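Glycine cleavage system H protein (Mycobacterium tuberculosis, PDB 3IFT) probably shuttles the methylamine group of glycine from the P protein to the T protein of the glycine cleavage system, on a covalently bound lipoyl cofactor. Local coordinates at residues D30-V35 / L110-V115; T58-G63 / L78-S83. One frame throughout, in Å; residues are numbered along the deposited sequence.

Interaction 1 (D30-V35 / L110-V115); sequences DDTVRV and LLDIQV
V33 and I113 form a hydrogen-bonded pair midway along two antiparallel strands, V33 N to I113 O and I113 N to V33 O both 2.8 Å. The tight part is the face of V33, V35, L111 and I113, where beta-branched and leucine side chains suit a buried sheet surface: V33 CG2 lies 3.8 Å from I113 CB, and L111 and V35 lie side by side, L111 CD1 3.9 Å from V35 CB. F66 packs on L111 and I113. The other face, partly exposed at T32, R34 and Q114, is polar. There R34, CG anti to its backbone N (chi1 180°), grips D112 side-on, NE to the syn lone pair of OD1 at 2.6 Å and NH2 to OD2 at 3.1 Å, their flat groups nearly coplanar (25°); W109 adds a cation-pi contact. At the more exposed D31 end, where V115 N still bonds to D31 O, extended Q114 lies beside D31, its NE2 meeting D31 OD2 from above the carboxylate plane (2.9 Å) while OD1 accepts from T32 OG1. The register doubles at V35, whose O accepts from both L111 N and L110 N: a classic beta bulge in the antiparallel sheet of the lipoyl-binding fold.

Interaction 2 (T58-G63 / L78-S83); sequences TAVTAG and LYAPIS
G63 N donates to A80 O at 2.6 Å, nearly straight and in the carbonyl plane, where the backbone of 58-63, leaving strand 59-60, passes the turn that follows strand 75-79. The second bond uses a side chain: A62 N gives its hydrogen to S83 OG at 2.9 Å. With chi1 at -66°, OG stands beside the serine's own backbone N and anti to its carbonyl carbon, and from there it also lies 3.2 Å from T61 CA. Serine suits the place because its short hydroxyl can accept from a backbone N-H that no neighbouring carbonyl of 78-83 takes up. V60 O comes close to S83 CA (3.1 Å) in a CA-H...O contact.

In the lipoyl-binding fold two antiparallel sheets pack together, and here the chain crosses from one sheet to the other: 59-60 edges the six-stranded sheet, while 75-79 edges the three-stranded one. The inward part of the contact is apolar. V60 CG2 rests on A80 CB at 3.6 Å, and F66 packs against both residues. A80 points its CB toward 58-63, where it also meets T61 O at 3.3 Å, a closeness that a small methyl tolerates. I82 O is buried beside V60 CG2 and has no hydrogen-bonding partner in the model.

The outer part is more exposed. G63 has phi 87° and psi -7°, and a side chain at this positive phi would collide with the carbonyl O of A62, which favours glycine. Its own carbonyl O approaches Y79 CD1 obliquely at 3.3 Å; Y79 as a whole is partly exposed. Y79 N is held by the carboxylate of E23, and T61 N by that of E64.

How the interactions relate
From the N terminus, the chain first lays down 30-35, then 58-63; 78-83 returns to 58-63 and closes the short loop of interaction 2, which spans two strands of the three-stranded sheet. Only later does 110-115 come back to 30-35 and close the long loop of interaction 1, so the smaller closure nests within the larger and the two do not cross. Interaction 1 joins neighbouring strands of the six-stranded sheet, whereas interaction 2 ties that sheet's edge to the end of the smaller one. Their centres lie about 10 Å apart, and they touch directly: I82 CD1 packs on V33 and V115, while I113 CD1 meets the P81 ring.

Interaction 1 (D30-V35 / L110-V115)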
ATOM      1  N   ASP A  30      14.873  -5.678  -6.497  1.00 29.70           N
ATOM      2  CA  ASP A  30      14.579  -6.502  -7.639  1.00 29.61           C
ATOM      3  C   ASP A  30      13.340  -7.330  -7.376  1.00 27.39           C
ATOM      4  O   ASP A  30      12.544  -7.534  -8.271  1.00 28.59           O
ATOM      5  CB  ASP A  30      15.767  -7.413  -7.980  1.00 30.54           C
ATOM      6  CG  ASP A  30      16.949  -6.643  -8.536  1.00 34.02           C
ATOM      7  OD1 ASP A  30      16.727  -5.615  -9.238  1.00 38.26           O
ATOM      8  OD2 ASP A  30      18.101  -7.076  -8.273  1.00 38.76           O
ATOM      9  N   ASP A  31      13.166  -7.773  -6.142  1.00 25.40           N
ATOM     10  CA  ASP A  31      12.110  -8.721  -5.805  1.00 23.18           C
ATOM     11  C   ASP A  31      11.112  -8.206  -4.787  1.00 21.07           C
ATOM     12  O   ASP A  31      10.230  -8.951  -4.327  1.00 20.41           O
ATOM     13  CB  ASP A  31      12.746 -10.008  -5.273  1.00 24.04           C
ATOM     14  CG  ASP A  31      13.547  -9.788  -4.001  1.00 25.82           C
ATOM     15  OD1 ASP A  31      13.684  -8.613  -3.547  1.00 30.21           O
ATOM     16  OD2 ASP A  31      14.046 -10.802  -3.461  1.00 31.19           O
ATOM     17  N   THR A  32      11.230  -6.937  -4.438  1.00 19.03           N
ATOM     18  CA  THR A  32      10.482  -6.396  -3.338  1.00 17.79           C
ATOM     19  C   THR A  32       9.740  -5.134  -3.737  1.00 15.60           C
ATOM     20  O   THR A  32      10.270  -4.252  -4.433  1.00 15.24           O
ATOM     21  CB  THR A  32      11.415  -6.064  -2.163  1.00 18.02           C
ATOM     22  OG1 THR A  32      12.088  -7.260  -1.766  1.00 21.20           O
ATOM     23  CG2 THR A  32      10.635  -5.531  -0.980  1.00 18.88           C
ATOM     24  N   VAL A  33       8.496  -5.060  -3.292  1.00 13.62           N
ATOM     25  CA  VAL A  33       7.783  -3.813  -3.350  1.00 12.51           C
ATOM     26  C   VAL A  33       7.435  -3.419  -1.934  1.00 12.16           C
ATOM     27  O   VAL A  33       7.229  -4.264  -1.056  1.00 11.89           O
ATOM     28  CB  VAL A  33       6.527  -3.882  -4.208  1.00 12.01           C
ATOM     29  CG1 VAL A  33       6.887  -4.113  -5.653  1.00 10.78           C
ATOM     30  CG2 VAL A  33       5.590  -4.978  -3.701  1.00 10.92           C
ATOM     31  N   ARG A  34       7.394  -2.116  -1.723  1.00 11.44           N
ATOM     32  CA  ARG A  34       6.851  -1.578  -0.522  1.00 11.18           C
ATOM     33  C   ARG A  34       5.466  -1.040  -0.848  1.00  9.51           C
ATOM     34  O   ARG A  34       5.227  -0.537  -1.937  1.00 10.71           O
ATOM     35  CB  ARG A  34       7.748  -0.493   0.010  1.00 11.02           C
ATOM     36  CG  ARG A  34       7.207   0.103   1.281  1.00 11.79           C
ATOM     37  CD  ARG A  34       8.337   0.632   2.117  1.00 12.53           C
ATOM     38  NE  ARG A  34       9.114  -0.451   2.695  1.00 14.73           N
ATOM     39  CZ  ARG A  34      10.037  -0.278   3.641  1.00 17.27           C
ATOM     40  NH1 ARG A  34      10.268   0.929   4.119  1.00 15.86           N
ATOM     41  NH2 ARG A  34      10.690  -1.319   4.133  1.00 18.99           N
ATOM     42  N   VAL A  35       4.570  -1.144   0.115  1.00  8.03           N
ATOM     43  CA  VAL A  35       3.194  -0.810  -0.051  1.00  7.23           C
ATOM     44  C   VAL A  35       2.677   0.053   1.088  1.00  6.84           C
ATOM     45  O   VAL A  35       2.964  -0.178   2.269  1.00  7.31           O
ATOM     46  CB  VAL A  35       2.373  -2.117  -0.132  1.00  8.31           C
ATOM     47  CG1 VAL A  35       0.938  -1.854  -0.368  1.00  6.76           C
ATOM     48  CG2 VAL A  35       2.948  -3.037  -1.249  1.00  7.52           C
ATOM     49  N   LEU A 110       3.239   0.555   4.899  1.00 10.17           N
ATOM     50  CA  LEU A 110       2.594  -0.511   5.656  1.00 10.58           C
ATOM     51  C   LEU A 110       3.408  -1.784   5.683  1.00 10.80           C
ATOM     52  O   LEU A 110       3.616  -2.355   6.739  1.00 10.81           O
ATOM     53  CB  LEU A 110       1.223  -0.814   5.066  1.00 10.23           C
ATOM     54  CG  LEU A 110       0.377   0.452   5.013  1.00 10.75           C
ATOM     55  CD1 LEU A 110      -0.883   0.109   4.341  1.00  7.59           C
ATOM     56  CD2 LEU A 110       0.122   1.060   6.417  1.00 12.46           C
ATOM     57  N   LEU A 111       3.819  -2.238   4.509  1.00 11.39           N
ATOM     58  CA  LEU A 111       4.448  -3.540   4.379  1.00 11.58           C
ATOM     59  C   LEU A 111       5.162  -3.669   3.064  1.00 12.16           C
ATOM     60  O   LEU A 111       4.984  -2.854   2.150  1.00 11.29           O
ATOM     61  CB  LEU A 111       3.417  -4.667   4.509  1.00 11.79           C
ATOM     62  CG  LEU A 111       2.278  -4.834   3.510  1.00 13.45           C
ATOM     63  CD1 LEU A 111       2.770  -5.214   2.129  1.00 12.81           C
ATOM     64  CD2 LEU A 111       1.327  -5.949   4.017  1.00 15.95           C
ATOM     65  N   ASP A 112       5.970  -4.715   2.982  1.00 11.95           N
ATOM     66  CA  ASP A 112       6.683  -5.037   1.789  1.00 12.86           C
ATOM     67  C   ASP A 112       6.195  -6.373   1.337  1.00 12.85           C
ATOM     68  O   ASP A 112       5.902  -7.250   2.147  1.00 12.76           O
ATOM     69  CB  ASP A 112       8.175  -5.177   2.039  1.00 12.73           C
ATOM     70  CG  ASP A 112       8.835  -3.900   2.337  1.00 14.74           C
ATOM     71  OD1 ASP A 112       8.223  -2.810   2.171  1.00 12.18           O
ATOM     72  OD2 ASP A 112       9.991  -3.987   2.773  1.00 17.73           O
ATOM     73  N   ILE A 113       6.142  -6.546   0.035  1.00 13.40           N
ATOM     74  CA  ILE A 113       5.813  -7.844  -0.511  1.00 13.57           C
ATOM     75  C   ILE A 113       7.048  -8.201  -1.297  1.00 14.35           C
ATOM     76  O   ILE A 113       7.617  -7.377  -1.999  1.00 13.82           O
ATOM     77  CB  ILE A 113       4.528  -7.841  -1.369  1.00 13.53           C
ATOM     78  CG1 ILE A 113       3.338  -7.378  -0.505  1.00 13.07           C
ATOM     79  CG2 ILE A 113       4.290  -9.227  -1.965  1.00 10.80           C
ATOM     80  CD1 ILE A 113       2.071  -7.065  -1.263  1.00  9.56           C
ATOM     81  N   GLN A 114       7.526  -9.411  -1.074  1.00 16.11           N
ATOM     82  CA  GLN A 114       8.682  -9.895  -1.788  1.00 18.10           C
ATOM     83  C   GLN A 114       8.142 -10.943  -2.747  1.00 19.36           C
ATOM     84  O   GLN A 114       7.271 -11.722  -2.388  1.00 18.24           O
ATOM     85  CB  GLN A 114       9.680 -10.496  -0.804  1.00 17.79           C
ATOM     86  CG  GLN A 114      11.016 -10.796  -1.379  1.00 21.28           C
ATOM     87  CD  GLN A 114      12.012 -11.277  -0.334  1.00 24.62           C
ATOM     88  OE1 GLN A 114      11.679 -11.439   0.830  1.00 27.80           O
ATOM     89  NE2 GLN A 114      13.245 -11.530  -0.766  1.00 30.21           N
ATOM     90  N   VAL A 115       8.629 -10.910  -3.969  1.00 22.87           N
ATOM     91  CA  VAL A 115       8.227 -11.863  -4.974  1.00 26.25           C
ATOM     92  C   VAL A 115       9.430 -12.717  -5.275  1.00 28.98           C
ATOM     93  O   VAL A 115      10.577 -12.245  -5.371  1.00 30.68           O
ATOM     94  CB  VAL A 115       7.721 -11.201  -6.272  1.00 26.52           C
ATOM     95  CG1 VAL A 115       6.943  -9.914  -5.950  1.00 26.76           C
ATOM     96  CG2 VAL A 115       8.880 -10.903  -7.208  1.00 27.97           C
TER

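Interaction 2 (T58-G63 / L78-S83)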
ATOM      1  N   THR A  58       3.710 -14.172   5.167  1.00 16.58           N
ATOM      2  CA  THR A  58       2.395 -14.563   4.678  1.00 17.52           C
ATOM      3  C   THR A  58       2.432 -14.506   3.180  1.00 17.39           C
ATOM      4  O   THR A  58       2.729 -13.455   2.648  1.00 16.50           O
ATOM      5  CB  THR A  58       1.294 -13.620   5.159  1.00 17.16           C
ATOM      6  OG1 THR A  58       1.207 -13.700   6.568  1.00 18.11           O
ATOM      7  CG2 THR A  58      -0.050 -14.017   4.592  1.00 18.63           C
ATOM      8  N   ALA A  59       2.166 -15.635   2.509  1.00 16.83           N
ATOM      9  CA  ALA A  59       2.027 -15.624   1.060  1.00 16.95           C
ATOM     10  C   ALA A  59       0.745 -14.870   0.716  1.00 16.43           C
ATOM     11  O   ALA A  59      -0.306 -15.147   1.280  1.00 16.71           O
ATOM     12  CB  ALA A  59       1.997 -17.062   0.489  1.00 17.01           C
ATOM     13  N   VAL A  60       0.820 -13.896  -0.186  1.00 15.56           N
ATOM     14  CA  VAL A  60      -0.385 -13.158  -0.601  1.00 14.99           C
ATOM     15  C   VAL A  60      -0.560 -13.260  -2.088  1.00 14.89           C
ATOM     16  O   VAL A  60       0.396 -13.430  -2.806  1.00 15.67           O
ATOM     17  CB  VAL A  60      -0.379 -11.643  -0.162  1.00 14.92           C
ATOM     18  CG1 VAL A  60      -0.428 -11.541   1.353  1.00 15.91           C
ATOM     19  CG2 VAL A  60       0.827 -10.911  -0.717  1.00 14.50           C
ATOM     20  N   THR A  61      -1.804 -13.210  -2.535  1.00 15.06           N
ATOM     21  CA  THR A  61      -2.108 -13.182  -3.946  1.00 15.16           C
ATOM     22  C   THR A  61      -2.702 -11.795  -4.226  1.00 14.09           C
ATOM     23  O   THR A  61      -3.291 -11.169  -3.351  1.00 14.08           O
ATOM     24  CB  THR A  61      -3.061 -14.325  -4.329  1.00 14.35           C
ATOM     25  OG1 THR A  61      -4.248 -14.209  -3.563  1.00 18.32           O
ATOM     26  CG2 THR A  61      -2.432 -15.698  -4.033  1.00 15.17           C
ATOM     27  N   ALA A  62      -2.465 -11.316  -5.433  1.00 13.79           N
ATOM     28  CA  ALA A  62      -2.923 -10.049  -5.912  1.00 13.87           C
ATOM     29  C   ALA A  62      -4.389  -9.870  -5.617  1.00 14.20           C
ATOM     30  O   ALA A  62      -5.180 -10.729  -5.911  1.00 12.92           O
ATOM     31  CB  ALA A  62      -2.678  -9.964  -7.396  1.00 13.41           C
ATOM     32  N   GLY A  63      -4.749  -8.745  -5.005  1.00 15.13           N
ATOM     33  CA  GLY A  63      -6.161  -8.422  -4.792  1.00 15.56           C
ATOM     34  C   GLY A  63      -6.707  -8.997  -3.522  1.00 16.00           C
ATOM     35  O   GLY A  63      -7.812  -8.697  -3.122  1.00 17.26           O
ATOM     36  N   LEU A  78      -7.185  -3.538   3.275  1.00 14.57           N
ATOM     37  CA  LEU A  78      -5.932  -3.438   2.565  1.00 14.11           C
ATOM     38  C   LEU A  78      -5.860  -4.648   1.677  1.00 13.87           C
ATOM     39  O   LEU A  78      -6.173  -5.741   2.108  1.00 13.74           O
ATOM     40  CB  LEU A  78      -4.780  -3.458   3.564  1.00 14.21           C
ATOM     41  CG  LEU A  78      -4.712  -2.221   4.450  1.00 14.50           C
ATOM     42  CD1 LEU A  78      -3.619  -2.316   5.532  1.00 13.24           C
ATOM     43  CD2 LEU A  78      -4.529  -0.987   3.530  1.00 11.78           C
ATOM     44  N   TYR A  79      -5.456  -4.460   0.438  1.00 13.65           N
ATOM     45  CA  TYR A  79      -5.317  -5.558  -0.511  1.00 13.35           C
ATOM     46  C   TYR A  79      -3.858  -5.729  -0.906  1.00 12.30           C
ATOM     47  O   TYR A  79      -3.121  -4.768  -0.991  1.00 12.20           O
ATOM     48  CB  TYR A  79      -6.129  -5.265  -1.744  1.00 13.91           C
ATOM     49  CG  TYR A  79      -7.565  -5.012  -1.444  1.00 15.31           C
ATOM     50  CD1 TYR A  79      -8.437  -6.064  -1.217  1.00 16.43           C
ATOM     51  CD2 TYR A  79      -8.047  -3.728  -1.313  1.00 19.28           C
ATOM     52  CE1 TYR A  79      -9.753  -5.848  -0.924  1.00 17.45           C
ATOM     53  CE2 TYR A  79      -9.379  -3.508  -1.017  1.00 20.22           C
ATOM     54  CZ  TYR A  79     -10.214  -4.581  -0.830  1.00 18.18           C
ATOM     55  OH  TYR A  79     -11.529  -4.380  -0.545  1.00 19.10           O
ATOM     56  N   ALA A  80      -3.449  -6.967  -1.135  1.00 11.08           N
ATOM     57  CA  ALA A  80      -2.153  -7.249  -1.725  1.00 10.32           C
ATOM     58  C   ALA A  80      -2.210  -6.697  -3.157  1.00  9.79           C
ATOM     59  O   ALA A  80      -3.060  -7.114  -3.953  1.00  9.92           O
ATOM     60  CB  ALA A  80      -1.861  -8.748  -1.681  1.00  9.03           C
ATOM     61  N   PRO A  81      -1.381  -5.673  -3.475  1.00 10.16           N
ATOM     62  CA  PRO A  81      -1.458  -5.198  -4.849  1.00 10.07           C
ATOM     63  C   PRO A  81      -0.830  -6.199  -5.821  1.00  9.62           C
ATOM     64  O   PRO A  81      -1.182  -6.224  -6.975  1.00  9.36           O
ATOM     65  CB  PRO A  81      -0.631  -3.884  -4.818  1.00 10.25           C
ATOM     66  CG  PRO A  81      -0.345  -3.646  -3.396  1.00 11.22           C
ATOM     67  CD  PRO A  81      -0.314  -4.968  -2.751  1.00  9.59           C
ATOM     68  N   ILE A  82       0.070  -7.028  -5.311  1.00 10.83           N
ATOM     69  CA  ILE A  82       0.707  -8.085  -6.086  1.00 11.17           C
ATOM     70  C   ILE A  82       0.787  -9.350  -5.266  1.00 10.77           C
ATOM     71  O   ILE A  82       0.572  -9.333  -4.068  1.00 10.45           O
ATOM     72  CB  ILE A  82       2.132  -7.688  -6.539  1.00 11.15           C
ATOM     73  CG1 ILE A  82       3.058  -7.441  -5.353  1.00 13.14           C
ATOM     74  CG2 ILE A  82       2.067  -6.490  -7.475  1.00 10.77           C
ATOM     75  CD1 ILE A  82       4.579  -7.741  -5.633  1.00 13.16           C
ATOM     76  N   SER A  83       1.040 -10.454  -5.948  1.00 10.31           N
ATOM     77  CA  SER A  83       1.240 -11.721  -5.307  1.00 11.06           C
ATOM     78  C   SER A  83       2.663 -11.776  -4.844  1.00 10.93           C
ATOM     79  O   SER A  83       3.581 -11.320  -5.521  1.00 11.12           O
ATOM     80  CB  SER A  83       0.966 -12.889  -6.278  1.00 11.37           C
ATOM     81  OG  SER A  83      -0.399 -12.895  -6.623  1.00 13.84           O
TER